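Local coordinates for SnoaL-like domain protein (Mycobacterium hassiacum, PDB 6P44), which probably isomerises 3-oxo-Δ5-steroids to their Δ4 conjugated isomers as a ketosteroid isomerase of the NTF2-like SnoaL family, here holding a phenol ligand in its pocket, at residues B[76-81]-B[97-102]; B[34-39]-B[49-54]; B[12-17]-B[24-29]. The protein carries 1 engineered substitution. All blocks are in the same frame, centred on the assembly; numbering follows the deposited sequence.

In the fold
Three contacts follow one another along the chain without nesting or crossing, a worked example of a ligand pocket in an NTF2-like fold, lined by residues from separate local pairings. Contact 3 comes first, turning helix 4-20 back on helix 23-29 through a short loop. Contact 2 follows, closing the excursion from strand 34-37 through strand 45-46 to helix 48-54. Contact 1 is last, the hairpin of strands 76-85 and 92-102. Contacts 1 and 2 reach the same mixed sheet, about 15 Å apart between centres. Contact 3 joins the two: W81 packs on L15 and M100 on Y14, while R52 forms a salt bridge with D24. Each contact also touches the dinitrophenol.

Contact 1. Residues B[76-81]-B[97-102]; sequences EVAFYW and ISVMTF. With DNX (3,4-dinitrophenol), chain H.
The ring of F79 lies against S98, whose CB sits over one face with 3.7 Å to the ring centroid, a CH-pi contact. The two residues are a hydrogen-bonded pair in the antiparallel beta hairpin of strands 76-85 and 92-102, part of the curved sheet of the NTF2-like fold. A chi1 of 52° sets F79 CG between the backbone N and the carbonyl carbon, and the ring beyond it lies over S98. At its edge comes M100, with CG 4.1 Å from F79 CE1, and the sulfur beside the ring makes an oblique Met-aromatic contact. Further along the same face of the sheet, V77 CG2 meets F102 CE1 at 3.6 Å, and helix 4-20 closes over this apolar layer through N7 and V11.

The reverse face carries A78 against V99, Y80 against I97, and E76 alongside T101, both pointing the same way. The second subunit packs here: its Y114 touches A78 and V99, and its Y80 ring meets Y80. The carboxylate of E76 reaches that subunit too, with a salt bridge to K112 and a hydrogen bond to Y114, so the buried carboxylate finds partners, and probably charge balance, across the dimer interface.

Four backbone bonds tie the strands, for example V77 N to M100 O at 2.8 Å. At the pocket end, the indole of W81 turns its edge to the dinitrophenol, with CZ2 3.5 Å from O1. W81 NE1 donates to S98 OG over 2.9 Å, nearly straight at 171° and with the oxygen in the indole plane.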
loop_
_atom_site.group_PDB
_atom_site.type_symbol
_atom_site.label_atom_id
_atom_site.label_comp_id
_atom_site.label_asym_id
_atom_site.label_seq_id
_atom_site.Cartn_x
_atom_site.Cartn_y
_atom_site.Cartn_z
ATOM N N GLU B 76 -0.254 -10.359 -3.273
ATOM C CA GLU B 76 -0.162 -8.913 -3.376
ATOM C C GLU B 76 1.262 -8.475 -3.707
ATOM O O GLU B 76 2.237 -9.169 -3.425
ATOM C CB GLU B 76 -0.610 -8.229 -2.077
ATOM C CG GLU B 76 -1.911 -8.774 -1.495
ATOM C CD GLU B 76 -2.649 -7.781 -0.618
ATOM O OE1 GLU B 76 -2.370 -6.560 -0.695
ATOM O OE2 GLU B 76 -3.519 -8.236 0.142
ATOM N N VAL B 77 1.371 -7.265 -4.247
ATOM C CA VAL B 77 2.660 -6.594 -4.371
ATOM C C VAL B 77 2.465 -5.135 -3.981
ATOM O O VAL B 77 1.614 -4.447 -4.557
ATOM C CB VAL B 77 3.242 -6.669 -5.794
ATOM C CG1 VAL B 77 4.616 -6.003 -5.812
ATOM C CG2 VAL B 77 3.350 -8.108 -6.292
ATOM N N ALA B 78 3.235 -4.670 -3.004
ATOM C CA ALA B 78 3.306 -3.255 -2.659
ATOM C C ALA B 78 4.621 -2.729 -3.183
ATOM O O ALA B 78 5.662 -3.368 -2.994
ATOM C CB ALA B 78 3.239 -3.027 -1.152
ATOM N N PHE B 79 4.583 -1.586 -3.859
ATOM C CA PHE B 79 5.797 -1.041 -4.449
ATOM C C PHE B 79 5.809 0.471 -4.367
ATOM O O PHE B 79 4.776 1.124 -4.526
ATOM C CB PHE B 79 6.079 -1.549 -5.874
ATOM C CG PHE B 79 4.938 -1.425 -6.864
ATOM C CD1 PHE B 79 3.798 -2.221 -6.784
ATOM C CD2 PHE B 79 5.046 -0.546 -7.924
ATOM C CE1 PHE B 79 2.788 -2.123 -7.751
ATOM C CE2 PHE B 79 4.027 -0.438 -8.870
ATOM C CZ PHE B 79 2.920 -1.235 -8.785
ATOM N N TYR B 80 6.987 1.004 -4.071
ATOM C CA TYR B 80 7.228 2.437 -3.979
ATOM C C TYR B 80 8.144 2.779 -5.146
ATOM O O TYR B 80 9.195 2.146 -5.317
ATOM C CB TYR B 80 7.889 2.727 -2.628
ATOM C CG TYR B 80 8.158 4.174 -2.290
ATOM C CD1 TYR B 80 7.338 5.202 -2.734
ATOM C CD2 TYR B 80 9.256 4.511 -1.511
ATOM C CE1 TYR B 80 7.608 6.523 -2.400
ATOM C CE2 TYR B 80 9.524 5.822 -1.183
ATOM C CZ TYR B 80 8.702 6.823 -1.626
ATOM O OH TYR B 80 8.979 8.142 -1.297
ATOM N N TRP B 81 7.702 3.702 -5.997
ATOM C CA TRP B 81 8.321 3.877 -7.301
ATOM C C TRP B 81 8.164 5.313 -7.771
ATOM O O TRP B 81 7.385 6.090 -7.219
ATOM C CB TRP B 81 7.740 2.900 -8.317
ATOM C CG TRP B 81 6.273 3.056 -8.584
ATOM C CD1 TRP B 81 5.245 2.750 -7.740
ATOM C CD2 TRP B 81 5.671 3.517 -9.797
ATOM N NE1 TRP B 81 4.042 2.989 -8.352
ATOM C CE2 TRP B 81 4.272 3.454 -9.621
ATOM C CE3 TRP B 81 6.176 3.960 -11.023
ATOM C CZ2 TRP B 81 3.375 3.833 -10.620
ATOM C CZ3 TRP B 81 5.290 4.341 -12.012
ATOM C CH2 TRP B 81 3.909 4.268 -11.812
ATOM N N ILE B 97 3.210 5.324 -4.020
ATOM C CA ILE B 97 3.053 4.028 -3.353
ATOM C C ILE B 97 1.878 3.328 -4.016
ATOM O O ILE B 97 0.774 3.882 -4.069
ATOM C CB ILE B 97 2.813 4.156 -1.837
ATOM C CG1 ILE B 97 4.007 4.799 -1.137
ATOM C CG2 ILE B 97 2.522 2.775 -1.226
ATOM C CD1 ILE B 97 3.756 5.139 0.315
ATOM N N SER B 98 2.108 2.109 -4.505
ATOM C CA SER B 98 1.084 1.342 -5.187
ATOM C C SER B 98 0.934 -0.028 -4.547
ATOM O O SER B 98 1.890 -0.612 -4.045
ATOM C CB SER B 98 1.429 1.121 -6.641
ATOM O OG SER B 98 1.437 2.356 -7.333
ATOM N N VAL B 99 -0.292 -0.551 -4.579
ATOM C CA VAL B 99 -0.568 -1.936 -4.202
ATOM C C VAL B 99 -1.388 -2.581 -5.305
ATOM O O VAL B 99 -2.429 -2.050 -5.715
ATOM C CB VAL B 99 -1.330 -2.029 -2.864
ATOM C CG1 VAL B 99 -1.696 -3.468 -2.543
ATOM C CG2 VAL B 99 -0.494 -1.450 -1.734
ATOM N N MET B 100 -0.922 -3.734 -5.771
ATOM C CA MET B 100 -1.675 -4.578 -6.681
ATOM C C MET B 100 -1.955 -5.927 -6.030
ATOM O O MET B 100 -1.159 -6.428 -5.235
ATOM C CB MET B 100 -0.911 -4.796 -7.985
ATOM C CG MET B 100 -0.914 -3.572 -8.874
ATOM S SD MET B 100 0.054 -3.879 -10.374
ATOM C CE MET B 100 -0.375 -2.423 -11.329
ATOM N N THR B 101 -3.102 -6.506 -6.360
ATOM C CA THR B 101 -3.417 -7.872 -5.983
ATOM C C THR B 101 -3.708 -8.660 -7.245
ATOM O O THR B 101 -4.044 -8.090 -8.285
ATOM C CB THR B 101 -4.600 -7.962 -5.008
ATOM O OG1 THR B 101 -5.821 -7.680 -5.696
ATOM C CG2 THR B 101 -4.429 -7.001 -3.834
ATOM N N PHE B 102 -3.541 -9.977 -7.145
ATOM C CA PHE B 102 -3.491 -10.844 -8.317
ATOM C C PHE B 102 -4.434 -12.025 -8.154
ATOM O O PHE B 102 -4.583 -12.567 -7.057
ATOM C CB PHE B 102 -2.034 -11.330 -8.515
ATOM C CG PHE B 102 -1.109 -10.204 -8.809
ATOM C CD1 PHE B 102 -0.621 -9.416 -7.775
ATOM C CD2 PHE B 102 -0.804 -9.859 -10.120
ATOM C CE1 PHE B 102 0.176 -8.336 -8.034
ATOM C CE2 PHE B 102 0.015 -8.784 -10.392
ATOM C CZ PHE B 102 0.474 -7.997 -9.350
HETATM C C1 DNX H . 0.039 4.451 -12.050
HETATM C C2 DNX H . -0.036 4.858 -13.374
HETATM C C3 DNX H . -0.185 6.199 -13.650
HETATM N N3 DNX H . -0.286 6.571 -15.061
HETATM C C4 DNX H . -0.248 7.136 -12.630
HETATM N N4 DNX H . -0.420 8.564 -12.888
HETATM C C5 DNX H . -0.160 6.727 -11.312
HETATM C C6 DNX H . -0.021 5.382 -11.021
HETATM O O1 DNX H . 0.176 3.125 -11.778
HETATM O O31 DNX H . -1.387 6.558 -15.585
HETATM O O32 DNX H . 0.742 6.851 -15.662
HETATM O O41 DNX H . -1.118 9.208 -12.123
HETATM O O42 DNX H . 0.155 9.052 -13.850
#

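Contact 2. Residues B[34-39]-B[49-54]. Engineered in segment 34-39: N38 (natural residue Asp). With DNX (3,4-dinitrophenol), chain H.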
loop_
_atom_site.group_PDB
_atom_site.type_symbol
_atom_site.label_atom_id
_atom_site.label_comp_id
_atom_site.label_asym_id
_atom_site.label_seq_id
_atom_site.Cartn_x
_atom_site.Cartn_y
_atom_site.Cartn_z
ATOM N N ALA B 34 -11.275 -6.607 -13.167
ATOM C CA ALA B 34 -10.337 -5.931 -12.293
ATOM C C ALA B 34 -10.853 -4.548 -11.924
ATOM O O ALA B 34 -11.716 -3.976 -12.594
ATOM C CB ALA B 34 -8.993 -5.776 -13.007
ATOM N N THR B 35 -10.286 -4.004 -10.856
ATOM C CA THR B 35 -10.557 -2.644 -10.429
ATOM C C THR B 35 -9.277 -1.821 -10.406
ATOM O O THR B 35 -8.200 -2.321 -10.069
ATOM C CB THR B 35 -11.196 -2.622 -9.032
ATOM O OG1 THR B 35 -10.331 -3.268 -8.081
ATOM C CG2 THR B 35 -12.535 -3.335 -9.054
ATOM N N VAL B 36 -9.407 -0.539 -10.742
ATOM C CA VAL B 36 -8.314 0.425 -10.633
ATOM C C VAL B 36 -8.838 1.621 -9.862
ATOM O O VAL B 36 -9.855 2.219 -10.242
ATOM C CB VAL B 36 -7.781 0.871 -12.007
ATOM C CG1 VAL B 36 -6.827 2.067 -11.852
ATOM C CG2 VAL B 36 -7.078 -0.284 -12.701
ATOM N N GLU B 37 -8.134 1.987 -8.797
ATOM C CA GLU B 37 -8.452 3.167 -7.999
ATOM C C GLU B 37 -7.200 4.037 -8.000
ATOM O O GLU B 37 -6.241 3.762 -7.270
ATOM C CB GLU B 37 -8.906 2.760 -6.602
ATOM C CG GLU B 37 -9.531 3.867 -5.819
ATOM C CD GLU B 37 -10.017 3.430 -4.433
ATOM O OE1 GLU B 37 -10.286 2.231 -4.236
ATOM O OE2 GLU B 37 -10.146 4.291 -3.540
ATOM N N ASN B 38 -7.198 5.068 -8.848
ATOM C CA ASN B 38 -6.023 5.910 -9.054
ATOM C C ASN B 38 -6.471 7.359 -9.210
ATOM O O ASN B 38 -6.967 7.736 -10.283
ATOM C CB ASN B 38 -5.244 5.485 -10.296
ATOM C CG ASN B 38 -4.031 6.337 -10.510
ATOM O OD1 ASN B 38 -3.605 7.034 -9.602
ATOM N ND2 ASN B 38 -3.463 6.291 -11.709
ATOM N N PRO B 39 -6.290 8.208 -8.191
ATOM C CA PRO B 39 -5.732 7.882 -6.875
ATOM C C PRO B 39 -6.770 7.231 -5.972
ATOM O O PRO B 39 -7.980 7.343 -6.202
ATOM C CB PRO B 39 -5.375 9.250 -6.316
ATOM C CG PRO B 39 -6.412 10.143 -6.883
ATOM C CD PRO B 39 -6.631 9.639 -8.298
ATOM N N GLN B 49 -12.555 -2.948 -20.020
ATOM C CA GLN B 49 -12.912 -1.890 -20.965
ATOM C C GLN B 49 -12.743 -0.509 -20.339
ATOM O O GLN B 49 -12.156 0.395 -20.947
ATOM C CB GLN B 49 -14.342 -2.099 -21.464
ATOM C CG GLN B 49 -14.500 -3.357 -22.294
ATOM C CD GLN B 49 -15.947 -3.734 -22.527
ATOM O OE1 GLN B 49 -16.530 -4.489 -21.752
ATOM N NE2 GLN B 49 -16.532 -3.219 -23.603
ATOM N N ALA B 50 -13.252 -0.330 -19.119
ATOM C CA ALA B 50 -13.083 0.939 -18.408
ATOM C C ALA B 50 -11.617 1.206 -18.089
ATOM O O ALA B 50 -11.149 2.347 -18.164
ATOM C CB ALA B 50 -13.901 0.929 -17.120
ATOM N N ILE B 51 -10.879 0.163 -17.726
ATOM C CA ILE B 51 -9.460 0.312 -17.421
ATOM C C ILE B 51 -8.678 0.714 -18.669
ATOM O O ILE B 51 -7.837 1.617 -18.619
ATOM C CB ILE B 51 -8.933 -0.973 -16.763
ATOM C CG1 ILE B 51 -9.540 -1.116 -15.365
ATOM C CG2 ILE B 51 -7.412 -0.966 -16.709
ATOM C CD1 ILE B 51 -9.348 -2.484 -14.720
ATOM N N ARG B 52 -8.950 0.071 -19.808
ATOM C CA ARG B 52 -8.264 0.475 -21.030
ATOM C C ARG B 52 -8.544 1.940 -21.355
ATOM O O ARG B 52 -7.643 2.687 -21.761
ATOM C CB ARG B 52 -8.660 -0.439 -22.190
ATOM C CG ARG B 52 -8.125 0.002 -23.538
ATOM C CD ARG B 52 -6.611 0.152 -23.556
ATOM N NE ARG B 52 -6.132 0.600 -24.862
ATOM C CZ ARG B 52 -6.195 1.857 -25.297
ATOM N NH1 ARG B 52 -6.725 2.821 -24.542
ATOM N NH2 ARG B 52 -5.740 2.149 -26.504
ATOM N N GLY B 53 -9.790 2.377 -21.188
ATOM C CA GLY B 53 -10.095 3.773 -21.461
ATOM C C GLY B 53 -9.330 4.699 -20.541
ATOM O O GLY B 53 -8.811 5.737 -20.966
ATOM N N PHE B 54 -9.257 4.342 -19.257
ATOM C CA PHE B 54 -8.524 5.152 -18.286
ATOM C C PHE B 54 -7.082 5.366 -18.728
ATOM O O PHE B 54 -6.570 6.492 -18.699
ATOM C CB PHE B 54 -8.565 4.468 -16.920
ATOM C CG PHE B 54 -7.678 5.115 -15.884
ATOM C CD1 PHE B 54 -8.106 6.242 -15.195
ATOM C CD2 PHE B 54 -6.417 4.609 -15.607
ATOM C CE1 PHE B 54 -7.295 6.847 -14.246
ATOM C CE2 PHE B 54 -5.605 5.208 -14.661
ATOM C CZ PHE B 54 -6.045 6.332 -13.979
HETATM C C1 DNX H . 0.039 4.451 -12.050
HETATM C C2 DNX H . -0.036 4.858 -13.374
HETATM C C3 DNX H . -0.185 6.199 -13.650
HETATM N N3 DNX H . -0.286 6.571 -15.061
HETATM C C4 DNX H . -0.248 7.136 -12.630
HETATM N N4 DNX H . -0.420 8.564 -12.888
HETATM C C5 DNX H . -0.160 6.727 -11.312
HETATM C C6 DNX H . -0.021 5.382 -11.021
HETATM O O1 DNX H . 0.176 3.125 -11.778
HETATM O O31 DNX H . -1.387 6.558 -15.585
HETATM O O32 DNX H . 0.742 6.851 -15.662
HETATM O O41 DNX H . -1.118 9.208 -12.123
HETATM O O42 DNX H . 0.155 9.052 -13.850
#
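Apolar contact between V36 and I51 joins strand to helix. V36 CG2 touches I51 CG1 at 3.7 Å, the two side chains meeting at a slant, and I51 CD1 continues past it to A34, lying 3.7 Å from A34 CB and 3.5 Å from A34 O. With chi2 at 167° the I51 chain is extended, carrying CD1 on to A34. In the conformer given for F54, V36 CG1 makes a looser contact with F54 CE2. Y30 borders both V36 and I51, and M111 of strand 108-121 also touches V36.

The arrangement is a strand-against-helix packing: helix 48-54 lies beside strand 34-37 with their axes 8.8 Å apart, running the same general way but inclined by 35°. The strand is near one margin of the mixed sheet of this NTF2-like domain, and no hydrogen bond links the two segments.

The polar-to-aromatic contacts gather at N38, an engineered residue where the natural sequence has Asp. It is one of the residues of the dinitrophenol pocket, which puts this strand-helix contact at the pocket wall. In the same F54 conformer, N38 ND2 approaches the rim of the F54 ring in the ring plane, 3.4 Å from CZ, with amide and ring planes 65° apart and the side chains crossing at about a right angle. N38 CG is anti to the backbone N, and from there the amide meets both F54 and the ligand: ND2 is also 3.4 Å from C5 of the dinitrophenol. The F54 ring also meets that of H45. N38 OD1 accepts a hydrogen bond from W115 NE1, which holds the amide by its oxygen.

Contact 3. Residues B[12-17]-B[24-29]. With DNX (3,4-dinitrophenol), chain H.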
loop_
_atom_site.group_PDB
_atom_site.type_symbol
_atom_site.label_atom_id
_atom_site.label_comp_id
_atom_site.label_asym_id
_atom_site.label_seq_id
_atom_site.Cartn_x
_atom_site.Cartn_y
_atom_site.Cartn_z
ATOM N N HIS B 12 6.761 -5.506 -12.988
ATOM C CA HIS B 12 7.790 -4.946 -13.857
ATOM C C HIS B 12 7.290 -4.777 -15.290
ATOM O O HIS B 12 7.633 -3.792 -15.954
ATOM C CB HIS B 12 9.061 -5.780 -13.788
ATOM C CG HIS B 12 9.890 -5.488 -12.584
ATOM N ND1 HIS B 12 10.923 -4.577 -12.592
ATOM C CD2 HIS B 12 9.844 -5.991 -11.328
ATOM C CE1 HIS B 12 11.475 -4.531 -11.394
ATOM N NE2 HIS B 12 10.839 -5.378 -10.607
ATOM N N ARG B 13 6.446 -5.676 -15.775
ATOM C CA ARG B 13 5.955 -5.466 -17.130
ATOM C C ARG B 13 4.932 -4.341 -17.181
ATOM O O ARG B 13 4.865 -3.614 -18.181
ATOM C CB ARG B 13 5.401 -6.756 -17.694
ATOM C CG ARG B 13 6.488 -7.768 -17.898
ATOM C CD ARG B 13 6.019 -8.858 -18.802
ATOM N NE ARG B 13 4.735 -9.402 -18.371
ATOM C CZ ARG B 13 4.573 -10.209 -17.330
ATOM N NH1 ARG B 13 5.614 -10.570 -16.596
ATOM N NH2 ARG B 13 3.362 -10.650 -17.012
ATOM N N TYR B 14 4.147 -4.166 -16.115
ATOM C CA TYR B 14 3.278 -3.003 -16.028
ATOM C C TYR B 14 4.092 -1.726 -16.156
ATOM O O TYR B 14 3.759 -0.836 -16.945
ATOM C CB TYR B 14 2.533 -3.052 -14.688
ATOM C CG TYR B 14 1.745 -1.812 -14.388
ATOM C CD1 TYR B 14 0.561 -1.561 -15.044
ATOM C CD2 TYR B 14 2.184 -0.886 -13.457
ATOM C CE1 TYR B 14 -0.168 -0.427 -14.795
ATOM C CE2 TYR B 14 1.452 0.264 -13.192
ATOM C CZ TYR B 14 0.265 0.481 -13.861
ATOM O OH TYR B 14 -0.492 1.614 -13.633
ATOM N N LEU B 15 5.182 -1.630 -15.390
ATOM C CA LEU B 15 5.999 -0.418 -15.422
ATOM C C LEU B 15 6.674 -0.240 -16.775
ATOM O O LEU B 15 6.873 0.895 -17.216
ATOM C CB LEU B 15 6.990 -0.408 -14.246
ATOM C CG LEU B 15 6.300 -0.306 -12.866
ATOM C CD1 LEU B 15 7.288 -0.396 -11.691
ATOM C CD2 LEU B 15 5.443 0.966 -12.737
ATOM N N GLU B 16 7.049 -1.339 -17.433
ATOM C CA GLU B 16 7.565 -1.255 -18.797
ATOM C C GLU B 16 6.539 -0.635 -19.733
ATOM O O GLU B 16 6.851 0.285 -20.499
ATOM C CB GLU B 16 7.939 -2.652 -19.286
ATOM C CG GLU B 16 8.311 -2.705 -20.745
ATOM C CD GLU B 16 8.438 -4.113 -21.245
ATOM O OE1 GLU B 16 8.539 -5.027 -20.396
ATOM O OE2 GLU B 16 8.429 -4.299 -22.483
ATOM N N PHE B 17 5.304 -1.138 -19.694
ATOM C CA PHE B 17 4.272 -0.649 -20.601
ATOM C C PHE B 17 3.871 0.783 -20.274
ATOM O O PHE B 17 3.508 1.544 -21.177
ATOM C CB PHE B 17 3.054 -1.573 -20.546
ATOM C CG PHE B 17 3.350 -3.006 -20.878
ATOM C CD1 PHE B 17 4.302 -3.336 -21.823
ATOM C CD2 PHE B 17 2.656 -4.027 -20.249
ATOM C CE1 PHE B 17 4.563 -4.674 -22.129
ATOM C CE2 PHE B 17 2.903 -5.348 -20.551
ATOM C CZ PHE B 17 3.858 -5.667 -21.490
ATOM N N ASP B 24 -2.740 -0.638 -24.449
ATOM C CA ASP B 24 -3.275 -1.956 -24.777
ATOM C C ASP B 24 -2.542 -3.030 -23.995
ATOM O O ASP B 24 -3.162 -3.941 -23.437
ATOM C CB ASP B 24 -3.147 -2.245 -26.277
ATOM C CG ASP B 24 -4.123 -1.450 -27.135
ATOM O OD1 ASP B 24 -5.168 -0.990 -26.623
ATOM O OD2 ASP B 24 -3.848 -1.316 -28.351
ATOM N N GLU B 25 -1.216 -2.927 -23.925
ATOM C CA GLU B 25 -0.432 -3.911 -23.189
ATOM C C GLU B 25 -0.670 -3.810 -21.686
ATOM O O GLU B 25 -0.618 -4.824 -20.980
ATOM C CB GLU B 25 1.052 -3.746 -23.530
ATOM C CG GLU B 25 1.449 -4.241 -24.929
ATOM C CD GLU B 25 0.805 -3.452 -26.061
ATOM O OE1 GLU B 25 0.185 -2.399 -25.793
ATOM O OE2 GLU B 25 0.920 -3.889 -27.225
ATOM N N ILE B 26 -0.927 -2.605 -21.173
ATOM C CA ILE B 26 -1.283 -2.466 -19.766
ATOM C C ILE B 26 -2.592 -3.180 -19.499
ATOM O O ILE B 26 -2.715 -3.965 -18.557
ATOM C CB ILE B 26 -1.397 -0.980 -19.386
ATOM C CG1 ILE B 26 -0.019 -0.309 -19.403
ATOM C CG2 ILE B 26 -2.046 -0.867 -18.017
ATOM C CD1 ILE B 26 -0.068 1.201 -19.303
ATOM N N ALA B 27 -3.610 -2.875 -20.304
ATOM C CA ALA B 27 -4.932 -3.424 -20.040
ATOM C C ALA B 27 -4.923 -4.940 -20.079
ATOM O O ALA B 27 -5.670 -5.582 -19.337
ATOM C CB ALA B 27 -5.947 -2.865 -21.037
ATOM N N ALA B 28 -4.074 -5.531 -20.921
ATOM C CA ALA B 28 -4.029 -6.980 -21.021
ATOM C C ALA B 28 -3.487 -7.635 -19.757
ATOM O O ALA B 28 -3.700 -8.835 -19.557
ATOM C CB ALA B 28 -3.175 -7.379 -22.228
ATOM N N LEU B 29 -2.781 -6.886 -18.911
ATOM C CA LEU B 29 -2.312 -7.441 -17.648
ATOM C C LEU B 29 -3.428 -7.577 -16.625
ATOM O O LEU B 29 -3.285 -8.343 -15.663
ATOM C CB LEU B 29 -1.214 -6.559 -17.048
ATOM C CG LEU B 29 0.057 -6.427 -17.880
ATOM C CD1 LEU B 29 1.026 -5.528 -17.156
ATOM C CD2 LEU B 29 0.689 -7.791 -18.134
HETATM C C1 DNX H . 0.039 4.451 -12.050
HETATM C C2 DNX H . -0.036 4.858 -13.374
HETATM C C3 DNX H . -0.185 6.199 -13.650
HETATM N N3 DNX H . -0.286 6.571 -15.061
HETATM C C4 DNX H . -0.248 7.136 -12.630
HETATM N N4 DNX H . -0.420 8.564 -12.888
HETATM C C5 DNX H . -0.160 6.727 -11.312
HETATM C C6 DNX H . -0.021 5.382 -11.021
HETATM O O1 DNX H . 0.176 3.125 -11.778
HETATM O O31 DNX H . -1.387 6.558 -15.585
HETATM O O32 DNX H . 0.742 6.851 -15.662
HETATM O O41 DNX H . -1.118 9.208 -12.123
HETATM O O42 DNX H . 0.155 9.052 -13.850
#
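F17 sets its ring over E25, whose CB lies 3.5 Å from the ring centroid and only 9° off the normal, a CH-pi contact centred on the face. The two belong to a helical hairpin in which helix 4-20 and helix 23-29 run nearly antiparallel, at 157° with axes 9.0 Å apart, in the N-terminal part of this NTF2-like fold. The ring is sandwiched, since R13 O of its own helix lies above the opposite face, offset toward the rim. F17 CB also presses on I26 CG1 at 3.5 Å.

L29 fills the next position: its CD1 reaches the F17 ring edge and packs 3.8 Å from Y14 CB. I26 CG2 meets the rim of the Y14 ring, 3.8 Å from CE1, and I26 also touches Y55 and L58. The Y14 ring projects into the ligand pocket, where its hydroxyl hydrogen-bonds to Y55 OH. The ligand is the second partner of the same oxygen: Y14 OH and O1 of the dinitrophenol, which lies near the plane of the tyrosine ring, are joined by a very short hydrogen bond of 2.5 Å.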